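Local coordinates for protein ArsR family transcriptional regulator (Comamonas testosteroni, PDB 6UVU) that represses transcription until Sb(III) relieves it, as an ArsR-family antimony-specific repressor that probably binds operator DNA through a winged helix-turn-helix fold, at the interface of chains A and B. Numbering follows the deposited sequence. Chains: chain A/B, ArsR family transcriptional regulator.

The interface of chains A and B. Residues chain A 106-107, 110-111, 114; chain B 35-36, 107, 110.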
# COMPACT_ATOMS: atom_id res chain seq x y z
N ARG A 106 7.34 3.63 -5.23
CA ARG A 106 6.23 3.54 -6.17
C ARG A 106 4.88 3.55 -5.45
O ARG A 106 3.92 4.18 -5.92
CB ARG A 106 6.40 2.29 -7.03
CG ARG A 106 7.56 2.40 -8.00
CD ARG A 106 7.93 1.04 -8.54
NE ARG A 106 6.81 0.35 -9.19
CZ ARG A 106 6.97 -0.66 -10.05
NH1 ARG A 106 8.19 -1.06 -10.36
NH2 ARG A 106 5.91 -1.26 -10.61
N MET A 107 4.78 2.87 -4.32
CA MET A 107 3.53 2.93 -3.55
C MET A 107 3.22 4.36 -3.09
O MET A 107 2.07 4.82 -3.19
CB MET A 107 3.62 2.01 -2.35
CG MET A 107 3.57 0.54 -2.70
SD MET A 107 3.68 -0.42 -1.18
CE MET A 107 3.53 -2.09 -1.80
N LEU A 110 1.99 6.47 -6.06
CA LEU A 110 0.58 6.21 -6.35
C LEU A 110 -0.31 6.90 -5.32
O LEU A 110 -1.34 7.49 -5.67
CB LEU A 110 0.32 4.71 -6.40
CG LEU A 110 -1.16 4.30 -6.56
CD1 LEU A 110 -1.73 4.90 -7.84
CD2 LEU A 110 -1.32 2.79 -6.57
N GLY A 111 0.08 6.86 -4.04
CA GLY A 111 -0.65 7.60 -3.02
C GLY A 111 -0.70 9.10 -3.29
O GLY A 111 -1.72 9.74 -3.05
N LEU A 114 -3.25 9.73 -6.02
CA LEU A 114 -4.62 9.68 -5.51
C LEU A 114 -5.00 10.98 -4.80
O LEU A 114 -6.17 11.38 -4.85
CB LEU A 114 -4.79 8.48 -4.58
CG LEU A 114 -4.56 7.13 -5.27
CD1 LEU A 114 -4.67 6.00 -4.27
CD2 LEU A 114 -5.54 6.93 -6.42
N LEU B 35 -6.48 3.71 3.20
CA LEU B 35 -6.28 2.79 2.08
C LEU B 35 -5.26 1.71 2.44
O LEU B 35 -5.53 0.51 2.30
CB LEU B 35 -5.86 3.56 0.83
CG LEU B 35 -5.31 2.80 -0.38
CD1 LEU B 35 -6.32 1.79 -0.91
CD2 LEU B 35 -4.90 3.76 -1.47
N PHE B 36 -4.08 2.12 2.95
CA PHE B 36 -3.04 1.15 3.25
C PHE B 36 -3.43 0.23 4.41
O PHE B 36 -3.06 -0.96 4.40
CB PHE B 36 -1.73 1.88 3.57
CG PHE B 36 -1.06 2.47 2.36
CD1 PHE B 36 -0.55 1.65 1.37
CD2 PHE B 36 -0.91 3.85 2.23
CE1 PHE B 36 0.08 2.19 0.27
CE2 PHE B 36 -0.27 4.40 1.12
CZ PHE B 36 0.23 3.56 0.14
N MET B 107 -4.15 0.08 -6.11
CA MET B 107 -3.09 -0.24 -5.15
C MET B 107 -2.84 -1.74 -5.10
O MET B 107 -1.68 -2.18 -5.02
CB MET B 107 -3.45 0.30 -3.76
CG MET B 107 -2.26 0.36 -2.77
SD MET B 107 -0.81 1.35 -3.28
CE MET B 107 -1.44 3.01 -3.01
N LEU B 110 -0.86 -2.46 -8.28
CA LEU B 110 0.55 -2.11 -8.11
C LEU B 110 1.27 -3.19 -7.32
O LEU B 110 2.36 -3.64 -7.70
CB LEU B 110 0.69 -0.75 -7.42
CG LEU B 110 2.15 -0.35 -7.14
CD1 LEU B 110 2.95 -0.28 -8.44
CD2 LEU B 110 2.20 0.97 -6.38
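B:Leu110 pushes its two methyls against helix 102-118 of chain A, where A:Arg106 and A:Met107 receive them. Of the residues here it loses most surface to the partner, 60 Å². Methyl CD2 lies on the backbone, 3.7 Å from the carbonyl oxygen O of A:Arg106 and equally near CA of A:Met107. The other methyl, CD1, sits at the edge of the guanidinium group, on the side of NE and NH2, 3.8 Å from A:Arg106 NH2. A bend in the arginine chain (chi3 56°) brings NE and NH2 round to this methyl. With an alanine at B:Leu110 both methyls are gone, which would probably leave a gap over the A:Arg106–A:Met107 backbone and the arginine's end free to turn. A:Leu110 is the symmetry mate of this leucine, and the two meet near the two-fold axis, CD2 to CD2 at 4.0 Å. A:Leu110 CD2 also lies 3.6 Å from B:Met107 CE, and the methionine side chain runs past the leucine in the opposite direction. B:Met107 starts with CG opposite the backbone N (chi1 -164°), then bends at chi2 and chi3, laying both SD and CE along the leucine. Its copy A:Met107 is extended beyond CG instead, and approaches B:Leu110 through CA and CG, a local departure from exact two-fold symmetry. Further along the helix, A:Gly111 presents only backbone, its N 4.3 Å from B:Met107 CE, and the side it leaves bare faces the ring of B:Phe36, while A:Leu114 reaches helix 26-39 of chain B. There A:Leu114 and B:Leu35 meet at about a right angle. B:Phe36 adds a lighter contact, the rim of its ring facing the A:Met107 carbonyl O from 4.0 Å at CZ. The patch thus joins the C-terminal helices of both subunits to an N-terminal helix, as expected for an ArsR-family dimer. At its far end, A:Leu114 CD1 lies 3.6 Å from B:Leu35 CD2.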